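Local coordinates for protein hemolysin (Streptococcus suis, PDB 3HVN) that probably lyses host cells by binding cholesterol-containing membranes, inserting after a major conformational change and assembling into oligomeric pores, at residues E47-L52 against Q375-S380; F74-R79 against V414-A419; V206-N211 against S318-I323. The protein carries 1 engineered substitution. One frame throughout, in Å; residues are numbered along the deposited sequence.

In the fold
From the N terminus, the chain first passes through 47-52, just before the short strand 53-54, and then enters the long strand 73-88, which carries 74-79. Residues 206-211 and 318-323 follow and meet as contact 3, at the end of one helix and on a strand of the large antiparallel sheet. This loop is nested inside those closed by contacts 1 and 2. Contact 1 closes when strand 376-401 begins, and contact 2 closes later, at the end of strand 404-416, so these two loops cross. Contact 1 ties the N-terminal loop to the elongated mixed sheet, whereas contact 2 joins that sheet to the C-terminal beta sandwich.

Contact 1: E47-L52 against Q375-S380; sequences EPQEIL and QILSNS
Q49 sets out with CG anti to its backbone N (chi1 -179°) and then bends at chi2 (65°), which swings its terminal amide across to the start of strand 376-401. L377 likewise has CG anti to its own N, and the two side chains cross at about a right angle. The amide of Q49 comes to rest beside the main-chain carbonyl of Q375, with CD 3.8 Å from Q375 O, and against the CB and CD2 of L377. A long, flexible and polar side chain suits this partly exposed site, where it meets a carbonyl on one hand and an aliphatic branch on the other. The main-chain link is stricter: L377 N donates to L52 O over 2.8 Å, with an N-H...O angle of 176° and the donor nearly along the C=O axis. This bond lies where a parallel ladder begins, since strand 53-54 runs alongside strand 376-401 and N379 pairs with N54 further on. Immediately before it, 48-50 have helical backbone angles without forming a regular helix; I51 N bonds to P48 O, and L52 N lies 3.2 Å from Q49 O. L52, a buried residue, directs its side chain at the strand: its CD1 lies 4.0 Å from Q375 N and its CB 4.3 Å from I376 CG1. The same side chain also packs on F367 and A374, where a branched aliphatic group fits a buried site. The L52 carbonyl has a second, weaker neighbour in the CA-H of I376, with I376 CA 3.5 Å from L52 O.

Contact 2: F74-R79 against V414-A419; sequences FVVLRR and VSYNEA
Side-chain packing across the junction of two sheets joins strand 74-79, in the elongated mixed sheet, to the end of strand 404-416, in the C-terminal beta sandwich. The short strand axes stay 9.9 Å apart and cross at 41°, so their backbones are too distant to pair and the side chains bridge the gap. Y416 is the residue that spans it. With CG anti to its carbonyl carbon and beside its backbone N, it directs its ring at the opposing strand and meets F74, V76 and R78 in succession. The contact with F74 is edge to edge: F74 CE2 lies 3.8 Å from Y416 CE2, each near the plane of the other ring, so neither face is stacked. V76 sets both methyls against one side of the phenol end, CG1 lying 3.6 Å from Y416 OH and CG2 3.9 Å from Y416 CE2. The two branches of a valine suit this buried place, giving it two methyls to lay against the phenol. Strand alternation points F74 and V76 at the interface, where the cytolysin's long sheet abuts its terminal sandwich domain, while R78 gets there by the length of its side chain. R78, extended from CG to NE, carries its guanidinium across to the tyrosine tip. NH2 donates to Y416 OH over 2.9 Å, with an N-H...O angle of 165° and the oxygen in the guanidinium plane, which is turned 70° from the phenol ring. The same NH2 forms a salt bridge with E422 on the neighbouring strand 422-437, so one nitrogen serves both a phenol and a carboxylate. V414 faces the same gap beside F74, with W424 at its flank.

Contact 3: V206-N211 against S318-I323; sequences VPLDIN and SFSAYI
Helix 201-208 ends on one face of strand 318-324, a member of the large antiparallel sheet, and its last residues pack across that face. In cytolysins of this family, short helices such as these, set between strands of this sheet, are the segments thought to refold into transmembrane hairpins. S320 and Y322 direct their side chains at the helix, while F319 and A321 point to the other side, in the alternation of a strand. The strand's edges are already taken: S320 pairs with K281 and A321 with V335 on its two neighbours, leaving a face for the helix. S320 holds OG in the crowded position between its backbone N and carbonyl carbon (chi1 66°), and from there OG donates to L208 O over 2.7 Å. The donor approaches at a C=O...O angle of 128° and stands above the carbonyl plane, 28° out of it. Serine suits this place, since its small side chain brings a donor to the carbonyl of the final helical residue. L208 also turns its CD2 into the strand, 3.4 Å from S320 O and 4.2 Å from Y322 CB. The Y322 ring is touched obliquely by P207, whose CB is 4.4 Å from Y322 CD2; proline offers a rigid apolar ring to the tyrosine. Beyond L208 the chain leaves the helix at D209, and N211 then caps helix 212-217. Between these two segments there is thus one hydroxyl-to-carbonyl bond and a few apolar touches, a modest grip consistent with a helix thought to part from the sheet when the pore forms.

Contact 1: E47-L52 against Q375-S380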
ATOM      1  N   GLU A  47       0.580  20.900 -26.031  1.00118.83           N
ATOM      2  CA  GLU A  47       0.956  19.539 -25.668  1.00124.04           C
ATOM      3  C   GLU A  47       0.327  19.136 -24.337  1.00117.74           C
ATOM      4  O   GLU A  47       0.869  19.429 -23.270  1.00107.62           O
ATOM      5  CB  GLU A  47       2.480  19.398 -25.623  1.00129.64           C
ATOM      6  CG  GLU A  47       3.198  20.596 -25.022  1.00133.92           C
ATOM      7  CD  GLU A  47       4.678  20.605 -25.344  1.00138.15           C
ATOM      8  OE1 GLU A  47       5.125  19.731 -26.115  1.00129.16           O
ATOM      9  OE2 GLU A  47       5.395  21.489 -24.829  1.00150.48           O
ATOM     10  N   PRO A  48      -0.828  18.457 -24.405  1.00113.90           N
ATOM     11  CA  PRO A  48      -1.654  18.070 -23.255  1.00118.42           C
ATOM     12  C   PRO A  48      -0.880  17.335 -22.165  1.00123.77           C
ATOM     13  O   PRO A  48      -0.982  17.697 -20.993  1.00128.93           O
ATOM     14  CB  PRO A  48      -2.694  17.133 -23.877  1.00114.88           C
ATOM     15  CG  PRO A  48      -2.797  17.580 -25.288  1.00109.71           C
ATOM     16  CD  PRO A  48      -1.412  18.003 -25.678  1.00108.90           C
ATOM     17  N   GLN A  49      -0.121  16.312 -22.546  1.00125.81           N
ATOM     18  CA  GLN A  49       0.594  15.495 -21.572  1.00130.50           C
ATOM     19  C   GLN A  49       1.688  16.279 -20.852  1.00123.54           C
ATOM     20  O   GLN A  49       1.899  16.105 -19.653  1.00128.96           O
ATOM     21  CB  GLN A  49       1.187  14.254 -22.242  1.00140.13           C
ATOM     22  CG  GLN A  49       1.924  13.322 -21.290  1.00142.74           C
ATOM     23  CD  GLN A  49       1.012  12.698 -20.249  1.00135.54           C
ATOM     24  OE1 GLN A  49      -0.188  12.972 -20.209  1.00123.21           O
ATOM     25  NE2 GLN A  49       1.580  11.850 -19.400  1.00140.25           N
ATOM     26  N   GLU A  50       2.377  17.143 -21.589  1.00110.98           N
ATOM     27  CA  GLU A  50       3.485  17.908 -21.029  1.00122.41           C
ATOM     28  C   GLU A  50       3.008  19.030 -20.110  1.00120.40           C
ATOM     29  O   GLU A  50       3.785  19.566 -19.320  1.00124.32           O
ATOM     30  CB  GLU A  50       4.364  18.476 -22.145  1.00138.08           C
ATOM     31  CG  GLU A  50       4.973  17.418 -23.051  1.00151.33           C
ATOM     32  CD  GLU A  50       5.863  16.445 -22.300  1.00162.51           C
ATOM     33  OE1 GLU A  50       6.345  16.799 -21.203  1.00163.11           O
ATOM     34  OE2 GLU A  50       6.085  15.326 -22.809  1.00168.04           O
ATOM     35  N   ILE A  51       1.730  19.380 -20.215  1.00115.25           N
ATOM     36  CA  ILE A  51       1.162  20.434 -19.383  1.00112.35           C
ATOM     37  C   ILE A  51       0.451  19.843 -18.167  1.00107.16           C
ATOM     38  O   ILE A  51      -0.041  20.571 -17.304  1.00112.46           O
ATOM     39  CB  ILE A  51       0.189  21.330 -20.180  1.00120.35           C
ATOM     40  CG1 ILE A  51       0.038  22.694 -19.504  1.00137.01           C
ATOM     41  CG2 ILE A  51      -1.160  20.645 -20.345  1.00122.87           C
ATOM     42  CD1 ILE A  51      -0.829  23.665 -20.277  1.00150.44           C
ATOM     43  N   LEU A  52       0.405  18.516 -18.107  1.00 95.76           N
ATOM     44  CA  LEU A  52      -0.178  17.813 -16.970  1.00 92.78           C
ATOM     45  C   LEU A  52       0.851  16.870 -16.356  1.00 95.16           C
ATOM     46  O   LEU A  52       0.557  15.705 -16.081  1.00 99.72           O
ATOM     47  CB  LEU A  52      -1.415  17.023 -17.402  1.00 95.28           C
ATOM     48  CG  LEU A  52      -2.598  17.824 -17.948  1.00 91.70           C
ATOM     49  CD1 LEU A  52      -3.669  16.892 -18.496  1.00 93.64           C
ATOM     50  CD2 LEU A  52      -3.173  18.734 -16.874  1.00 71.29           C
ATOM     51  N   GLN A 375      -4.911  13.127 -18.898  1.00106.71           N
ATOM     52  CA  GLN A 375      -4.161  12.209 -18.050  1.00 91.94           C
ATOM     53  C   GLN A 375      -3.016  12.901 -17.323  1.00 90.77           C
ATOM     54  O   GLN A 375      -1.980  13.201 -17.917  1.00 99.89           O
ATOM     55  CB  GLN A 375      -3.618  11.039 -18.872  1.00 95.92           C
ATOM     56  CG  GLN A 375      -4.688  10.112 -19.418  1.00104.14           C
ATOM     57  CD  GLN A 375      -4.103   8.899 -20.115  1.00118.79           C
ATOM     58  OE1 GLN A 375      -2.887   8.775 -20.254  1.00117.98           O
ATOM     59  NE2 GLN A 375      -4.971   7.996 -20.556  1.00131.08           N
ATOM     60  N   ILE A 376      -3.209  13.153 -16.033  1.00 86.82           N
ATOM     61  CA  ILE A 376      -2.149  13.698 -15.199  1.00 86.06           C
ATOM     62  C   ILE A 376      -1.056  12.654 -15.001  1.00 72.18           C
ATOM     63  O   ILE A 376      -1.336  11.499 -14.664  1.00 74.33           O
ATOM     64  CB  ILE A 376      -2.674  14.151 -13.821  1.00 97.75           C
ATOM     65  CG1 ILE A 376      -3.438  15.473 -13.941  1.00101.52           C
ATOM     66  CG2 ILE A 376      -1.527  14.304 -12.837  1.00 56.55           C
ATOM     67  CD1 ILE A 376      -4.797  15.346 -14.598  1.00104.78           C
ATOM     68  N   LEU A 377       0.189  13.063 -15.229  1.00 72.99           N
ATOM     69  CA  LEU A 377       1.336  12.196 -15.006  1.00 80.31           C
ATOM     70  C   LEU A 377       2.100  12.673 -13.779  1.00 91.53           C
ATOM     71  O   LEU A 377       2.145  13.869 -13.496  1.00101.51           O
ATOM     72  CB  LEU A 377       2.253  12.190 -16.231  1.00 63.89           C
ATOM     73  CG  LEU A 377       3.553  11.388 -16.111  1.00 65.52           C
ATOM     74  CD1 LEU A 377       3.267   9.941 -15.738  1.00 69.28           C
ATOM     75  CD2 LEU A 377       4.352  11.464 -17.403  1.00 73.62           C
ATOM     76  N   SER A 378       2.695  11.737 -13.047  1.00 83.51           N
ATOM     77  CA  SER A 378       3.439  12.080 -11.843  1.00 95.31           C
ATOM     78  C   SER A 378       4.502  11.035 -11.522  1.00 99.84           C
ATOM     79  O   SER A 378       4.205   9.845 -11.408  1.00107.75           O
ATOM     80  CB  SER A 378       2.489  12.248 -10.656  1.00106.78           C
ATOM     81  OG  SER A 378       3.185  12.689  -9.504  1.00127.99           O
ATOM     82  N   ASN A 379       5.743  11.491 -11.382  1.00103.64           N
ATOM     83  CA  ASN A 379       6.849  10.608 -11.026  1.00107.13           C
ATOM     84  C   ASN A 379       7.403  10.936  -9.648  1.00100.27           C
ATOM     85  O   ASN A 379       7.365  12.088  -9.215  1.00102.76           O
ATOM     86  CB  ASN A 379       7.964  10.693 -12.070  1.00121.09           C
ATOM     87  CG  ASN A 379       7.644   9.918 -13.330  1.00123.44           C
ATOM     88  OD1 ASN A 379       6.801   9.023 -13.321  1.00108.82           O
ATOM     89  ND2 ASN A 379       8.319  10.257 -14.422  1.00131.59           N
ATOM     90  N   SER A 380       7.919   9.925  -8.957  1.00 99.78           N
ATOM     91  CA  SER A 380       8.500  10.147  -7.636  1.00 98.53           C
ATOM     92  C   SER A 380       9.411   9.011  -7.186  1.00 89.95           C
ATOM     93  O   SER A 380       8.959   7.889  -6.967  1.00 78.21           O
ATOM     94  CB  SER A 380       7.398  10.372  -6.598  1.00 92.48           C
ATOM     95  OG  SER A 380       7.951  10.613  -5.316  1.00 93.79           O
TER

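Contact 2: F74-R79 against V414-A419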
ATOM      1  N   PHE A  74      18.334 -10.811  15.275  1.00114.81           N
ATOM      2  CA  PHE A  74      19.168 -10.068  14.338  1.00107.36           C
ATOM      3  C   PHE A  74      18.312  -9.278  13.354  1.00109.13           C
ATOM      4  O   PHE A  74      17.529  -9.852  12.595  1.00117.41           O
ATOM      5  CB  PHE A  74      20.112 -11.011  13.588  1.00100.65           C
ATOM      6  CG  PHE A  74      21.153 -10.302  12.769  1.00108.58           C
ATOM      7  CD1 PHE A  74      22.119  -9.520  13.380  1.00119.92           C
ATOM      8  CD2 PHE A  74      21.170 -10.420  11.390  1.00115.09           C
ATOM      9  CE1 PHE A  74      23.079  -8.866  12.632  1.00126.06           C
ATOM     10  CE2 PHE A  74      22.129  -9.770  10.636  1.00118.89           C
ATOM     11  CZ  PHE A  74      23.084  -8.992  11.258  1.00123.31           C
ATOM     12  N   VAL A  75      18.465  -7.958  13.379  1.00109.60           N
ATOM     13  CA  VAL A  75      17.698  -7.072  12.513  1.00115.39           C
ATOM     14  C   VAL A  75      18.494  -6.669  11.275  1.00118.97           C
ATOM     15  O   VAL A  75      19.440  -5.886  11.358  1.00122.25           O
ATOM     16  CB  VAL A  75      17.254  -5.799  13.259  1.00122.72           C
ATOM     17  CG1 VAL A  75      16.614  -4.813  12.294  1.00123.84           C
ATOM     18  CG2 VAL A  75      16.296  -6.151  14.387  1.00125.09           C
ATOM     19  N   VAL A  76      18.104  -7.219  10.130  1.00112.72           N
ATOM     20  CA  VAL A  76      18.714  -6.867   8.856  1.00112.29           C
ATOM     21  C   VAL A  76      17.931  -5.734   8.204  1.00117.23           C
ATOM     22  O   VAL A  76      16.818  -5.936   7.717  1.00131.10           O
ATOM     23  CB  VAL A  76      18.750  -8.069   7.895  1.00114.70           C
ATOM     24  CG1 VAL A  76      19.280  -7.644   6.533  1.00113.44           C
ATOM     25  CG2 VAL A  76      19.595  -9.189   8.477  1.00116.51           C
ATOM     26  N   LEU A  77      18.519  -4.543   8.205  1.00106.69           N
ATOM     27  CA  LEU A  77      17.877  -3.373   7.623  1.00106.02           C
ATOM     28  C   LEU A  77      18.401  -3.112   6.213  1.00115.58           C
ATOM     29  O   LEU A  77      19.575  -2.783   6.024  1.00120.09           O
ATOM     30  CB  LEU A  77      18.090  -2.147   8.513  1.00 89.40           C
ATOM     31  CG  LEU A  77      17.281  -0.886   8.190  1.00 91.94           C
ATOM     32  CD1 LEU A  77      17.166   0.008   9.415  1.00 78.90           C
ATOM     33  CD2 LEU A  77      17.885  -0.125   7.019  1.00107.88           C
ATOM     34  N   ARG A  78      17.517  -3.267   5.232  1.00118.43           N
ATOM     35  CA  ARG A  78      17.859  -3.033   3.834  1.00119.94           C
ATOM     36  C   ARG A  78      16.913  -2.017   3.204  1.00113.75           C
ATOM     37  O   ARG A  78      15.737  -2.306   2.985  1.00110.27           O
ATOM     38  CB  ARG A  78      17.808  -4.340   3.039  1.00119.38           C
ATOM     39  CG  ARG A  78      18.742  -5.426   3.543  1.00131.92           C
ATOM     40  CD  ARG A  78      18.688  -6.646   2.638  1.00137.90           C
ATOM     41  NE  ARG A  78      19.511  -7.744   3.138  1.00150.56           N
ATOM     42  CZ  ARG A  78      19.664  -8.906   2.511  1.00160.19           C
ATOM     43  NH1 ARG A  78      19.051  -9.124   1.355  1.00165.02           N
ATOM     44  NH2 ARG A  78      20.431  -9.851   3.037  1.00162.45           N
ATOM     45  N   ARG A  79      17.430  -0.829   2.915  1.00110.53           N
ATOM     46  CA  ARG A  79      16.635   0.213   2.276  1.00125.13           C
ATOM     47  C   ARG A  79      17.158   0.498   0.872  1.00140.64           C
ATOM     48  O   ARG A  79      18.317   0.880   0.700  1.00146.26           O
ATOM     49  CB  ARG A  79      16.644   1.489   3.122  1.00125.70           C
ATOM     50  CG  ARG A  79      18.034   2.045   3.398  1.00131.17           C
ATOM     51  CD  ARG A  79      17.987   3.185   4.403  1.00137.72           C
ATOM     52  NE  ARG A  79      17.585   2.727   5.730  1.00134.34           N
ATOM     53  CZ  ARG A  79      17.519   3.508   6.802  1.00134.72           C
ATOM     54  NH1 ARG A  79      17.829   4.793   6.710  1.00139.92           N
ATOM     55  NH2 ARG A  79      17.143   3.003   7.969  1.00134.37           N
ATOM     56  N   VAL A 414      27.111 -13.311   9.874  1.00125.65           N
ATOM     57  CA  VAL A 414      26.949 -12.233   8.908  1.00128.38           C
ATOM     58  C   VAL A 414      27.431 -10.901   9.469  1.00127.59           C
ATOM     59  O   VAL A 414      27.008 -10.480  10.546  1.00133.65           O
ATOM     60  CB  VAL A 414      25.477 -12.073   8.482  1.00136.40           C
ATOM     61  CG1 VAL A 414      25.358 -11.049   7.364  1.00143.90           C
ATOM     62  CG2 VAL A 414      24.899 -13.410   8.051  1.00141.70           C
ATOM     63  N   SER A 415      28.316 -10.241   8.732  1.00130.86           N
ATOM     64  CA  SER A 415      28.790  -8.917   9.110  1.00142.11           C
ATOM     65  C   SER A 415      28.466  -7.911   8.012  1.00154.33           C
ATOM     66  O   SER A 415      28.992  -8.000   6.901  1.00159.23           O
ATOM     67  CB  SER A 415      30.297  -8.939   9.380  1.00145.55           C
ATOM     68  OG  SER A 415      30.758  -7.666   9.796  1.00149.00           O
ATOM     69  N   TYR A 416      27.590  -6.962   8.324  1.00155.07           N
ATOM     70  CA  TYR A 416      27.183  -5.951   7.355  1.00164.26           C
ATOM     71  C   TYR A 416      28.030  -4.689   7.455  1.00177.20           C
ATOM     72  O   TYR A 416      27.629  -3.708   8.081  1.00179.81           O
ATOM     73  CB  TYR A 416      25.702  -5.602   7.524  1.00162.36           C
ATOM     74  CG  TYR A 416      24.760  -6.620   6.928  1.00158.54           C
ATOM     75  CD1 TYR A 416      24.620  -6.741   5.552  1.00153.95           C
ATOM     76  CD2 TYR A 416      24.006  -7.458   7.739  1.00158.18           C
ATOM     77  CE1 TYR A 416      23.760  -7.670   5.000  1.00152.24           C
ATOM     78  CE2 TYR A 416      23.141  -8.388   7.196  1.00156.37           C
ATOM     79  CZ  TYR A 416      23.022  -8.490   5.826  1.00153.50           C
ATOM     80  OH  TYR A 416      22.163  -9.416   5.280  1.00153.97           O
ATOM     81  N   ASN A 417      29.204  -4.721   6.834  1.00187.71           N
ATOM     82  CA  ASN A 417      30.077  -3.555   6.794  1.00203.28           C
ATOM     83  C   ASN A 417      29.556  -2.514   5.810  1.00207.57           C
ATOM     84  O   ASN A 417      28.415  -2.594   5.356  1.00211.70           O
ATOM     85  CB  ASN A 417      31.504  -3.962   6.427  1.00215.64           C
ATOM     86  CG  ASN A 417      32.139  -4.862   7.470  1.00225.45           C
ATOM     87  OD1 ASN A 417      31.585  -5.068   8.549  1.00226.14           O
ATOM     88  ND2 ASN A 417      33.311  -5.399   7.152  1.00231.32           N
ATOM     89  N   GLU A 418      30.397  -1.538   5.481  1.00206.10           N
ATOM     90  CA  GLU A 418      30.010  -0.484   4.550  1.00198.88           C
ATOM     91  C   GLU A 418      29.689  -1.051   3.171  1.00184.53           C
ATOM     92  O   GLU A 418      29.950  -2.223   2.896  1.00171.06           O
ATOM     93  CB  GLU A 418      31.106   0.579   4.457  1.00199.80           C
ATOM     94  CG  GLU A 418      31.358   1.314   5.763  1.00202.25           C
ATOM     95  CD  GLU A 418      32.450   2.358   5.647  1.00210.87           C
ATOM     96  OE1 GLU A 418      33.139   2.385   4.605  1.00211.46           O
ATOM     97  OE2 GLU A 418      32.620   3.148   6.599  1.00215.28           O
ATOM     98  N   ALA A 419      29.115  -0.212   2.313  1.00180.63           N
ATOM     99  CA  ALA A 419      28.698  -0.624   0.974  1.00175.52           C
ATOM    100  C   ALA A 419      27.502  -1.571   1.022  1.00173.41           C
ATOM    101  O   ALA A 419      26.994  -1.999  -0.014  1.00169.00           O
ATOM    102  CB  ALA A 419      29.860  -1.258   0.216  1.00172.69           C
TER

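Contact 3: V206-N211 against S318-I323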
ATOM      1  N   VAL A 206      -1.849  14.976   7.791  1.00107.80           N
ATOM      2  CA  VAL A 206      -1.945  15.275   9.217  1.00101.50           C
ATOM      3  C   VAL A 206      -2.968  14.376   9.914  1.00 88.92           C
ATOM      4  O   VAL A 206      -2.638  13.705  10.894  1.00 75.58           O
ATOM      5  CB  VAL A 206      -2.275  16.756   9.474  1.00111.49           C
ATOM      6  CG1 VAL A 206      -2.443  17.011  10.965  1.00115.73           C
ATOM      7  CG2 VAL A 206      -1.194  17.651   8.888  1.00119.50           C
ATOM      8  N   PRO A 207      -4.216  14.357   9.414  1.00 87.97           N
ATOM      9  CA  PRO A 207      -5.213  13.462  10.010  1.00 61.56           C
ATOM     10  C   PRO A 207      -4.773  12.002   9.959  1.00 84.28           C
ATOM     11  O   PRO A 207      -4.929  11.282  10.947  1.00 74.37           O
ATOM     12  CB  PRO A 207      -6.441  13.668   9.120  1.00 67.12           C
ATOM     13  CG  PRO A 207      -6.268  15.028   8.546  1.00 91.53           C
ATOM     14  CD  PRO A 207      -4.791  15.183   8.338  1.00100.28           C
ATOM     15  N   LEU A 208      -4.230  11.572   8.822  1.00 85.85           N
ATOM     16  CA  LEU A 208      -3.811  10.179   8.676  1.00 88.73           C
ATOM     17  C   LEU A 208      -2.674   9.795   9.626  1.00 91.16           C
ATOM     18  O   LEU A 208      -2.569   8.641  10.042  1.00 92.93           O
ATOM     19  CB  LEU A 208      -3.427   9.877   7.224  1.00102.26           C
ATOM     20  CG  LEU A 208      -4.616   9.745   6.263  1.00106.99           C
ATOM     21  CD1 LEU A 208      -4.154   9.366   4.865  1.00109.27           C
ATOM     22  CD2 LEU A 208      -5.618   8.729   6.787  1.00 88.52           C
ATOM     23  N   ASP A 209      -1.834  10.766   9.972  1.00 91.76           N
ATOM     24  CA  ASP A 209      -0.707  10.529  10.872  1.00 98.75           C
ATOM     25  C   ASP A 209       0.160   9.361  10.406  1.00 93.21           C
ATOM     26  O   ASP A 209       0.047   8.249  10.922  1.00 76.80           O
ATOM     27  CB  ASP A 209      -1.203  10.274  12.297  1.00107.38           C
ATOM     28  CG  ASP A 209      -0.068  10.053  13.277  1.00110.53           C
ATOM     29  OD1 ASP A 209       1.045  10.564  13.027  1.00105.24           O
ATOM     30  OD2 ASP A 209      -0.291   9.371  14.299  1.00112.80           O
ATOM     31  N   ILE A 210       1.027   9.620   9.435  1.00 94.31           N
ATOM     32  CA  ILE A 210       1.912   8.590   8.904  1.00 87.67           C
ATOM     33  C   ILE A 210       3.307   8.709   9.510  1.00 88.89           C
ATOM     34  O   ILE A 210       3.840   9.810   9.649  1.00110.20           O
ATOM     35  CB  ILE A 210       2.008   8.674   7.372  1.00 85.49           C
ATOM     36  CG1 ILE A 210       0.609   8.724   6.757  1.00 75.33           C
ATOM     37  CG2 ILE A 210       2.798   7.500   6.820  1.00 78.82           C
ATOM     38  CD1 ILE A 210       0.609   8.760   5.248  1.00 71.00           C
ATOM     39  N   ASN A 211       3.897   7.573   9.868  1.00 70.48           N
ATOM     40  CA  ASN A 211       5.194   7.563  10.538  1.00 83.85           C
ATOM     41  C   ASN A 211       6.352   7.181   9.612  1.00 84.65           C
ATOM     42  O   ASN A 211       6.928   6.091   9.719  1.00 78.65           O
ATOM     43  CB  ASN A 211       5.148   6.643  11.758  1.00103.09           C
ATOM     44  CG  ASN A 211       6.076   7.096  12.862  1.00110.78           C
ATOM     45  OD1 ASN A 211       7.005   7.871  12.632  1.00109.63           O
ATOM     46  ND2 ASN A 211       5.831   6.612  14.073  1.00117.72           N
ATOM     47  N   SER A 318      -3.167  -1.124  14.191  1.00116.64           N
ATOM     48  CA  SER A 318      -3.733   0.147  14.627  1.00104.33           C
ATOM     49  C   SER A 318      -3.944   1.044  13.416  1.00108.02           C
ATOM     50  O   SER A 318      -3.017   1.284  12.643  1.00115.27           O
ATOM     51  CB  SER A 318      -2.827   0.822  15.659  1.00 91.85           C
ATOM     52  OG  SER A 318      -1.462   0.701  15.303  1.00 90.19           O
ATOM     53  N   PHE A 319      -5.169   1.533  13.247  1.00 92.16           N
ATOM     54  CA  PHE A 319      -5.521   2.254  12.031  1.00 82.52           C
ATOM     55  C   PHE A 319      -5.997   3.678  12.294  1.00 84.56           C
ATOM     56  O   PHE A 319      -6.311   4.047  13.426  1.00 90.25           O
ATOM     57  CB  PHE A 319      -6.602   1.495  11.260  1.00 76.22           C
ATOM     58  CG  PHE A 319      -8.001   1.843  11.681  1.00 72.07           C
ATOM     59  CD1 PHE A 319      -8.776   2.698  10.914  1.00 79.13           C
ATOM     60  CD2 PHE A 319      -8.539   1.323  12.846  1.00 86.30           C
ATOM     61  CE1 PHE A 319     -10.062   3.023  11.298  1.00 90.02           C
ATOM     62  CE2 PHE A 319      -9.826   1.646  13.236  1.00 93.52           C
ATOM     63  CZ  PHE A 319     -10.588   2.497  12.461  1.00 95.25           C
ATOM     64  N   SER A 320      -6.046   4.468  11.228  1.00 71.04           N
ATOM     65  CA  SER A 320      -6.612   5.810  11.273  1.00 71.68           C
ATOM     66  C   SER A 320      -7.178   6.143   9.899  1.00 77.66           C
ATOM     67  O   SER A 320      -6.448   6.166   8.906  1.00 99.69           O
ATOM     68  CB  SER A 320      -5.556   6.835  11.683  1.00 70.78           C
ATOM     69  OG  SER A 320      -4.545   6.947  10.698  1.00 98.67           O
ATOM     70  N   ALA A 321      -8.481   6.396   9.841  1.00 73.69           N
ATOM     71  CA  ALA A 321      -9.160   6.571   8.563  1.00 71.91           C
ATOM     72  C   ALA A 321      -9.786   7.952   8.384  1.00 75.85           C
ATOM     73  O   ALA A 321     -10.392   8.503   9.306  1.00 93.85           O
ATOM     74  CB  ALA A 321     -10.210   5.484   8.369  1.00 65.67           C
ATOM     75  N   TYR A 322      -9.626   8.498   7.182  1.00 88.44           N
ATOM     76  CA  TYR A 322     -10.281   9.736   6.787  1.00 83.76           C
ATOM     77  C   TYR A 322     -11.374   9.395   5.782  1.00 81.12           C
ATOM     78  O   TYR A 322     -11.087   8.979   4.658  1.00 76.65           O
ATOM     79  CB  TYR A 322      -9.267  10.695   6.159  1.00 81.77           C
ATOM     80  CG  TYR A 322      -9.864  11.982   5.636  1.00 87.77           C
ATOM     81  CD1 TYR A 322     -10.426  12.046   4.368  1.00101.38           C
ATOM     82  CD2 TYR A 322      -9.858  13.137   6.407  1.00 85.08           C
ATOM     83  CE1 TYR A 322     -10.970  13.221   3.884  1.00108.15           C
ATOM     84  CE2 TYR A 322     -10.399  14.317   5.932  1.00 94.37           C
ATOM     85  CZ  TYR A 322     -10.953  14.353   4.670  1.00108.68           C
ATOM     86  OH  TYR A 322     -11.493  15.526   4.194  1.00118.64           O
ATOM     87  N   ILE A 323     -12.628   9.562   6.192  1.00 81.14           N
ATOM     88  CA  ILE A 323     -13.754   9.156   5.358  1.00 68.25           C
ATOM     89  C   ILE A 323     -14.643  10.335   4.977  1.00 68.83           C
ATOM     90  O   ILE A 323     -14.769  11.300   5.733  1.00 64.57           O
ATOM     91  CB  ILE A 323     -14.610   8.071   6.057  1.00 66.94           C
ATOM     92  CG1 ILE A 323     -15.673   8.702   6.963  1.00 84.51           C
ATOM     93  CG2 ILE A 323     -13.725   7.119   6.849  1.00 69.34           C
ATOM     94  CD1 ILE A 323     -17.019   8.910   6.291  1.00 99.66           C
TER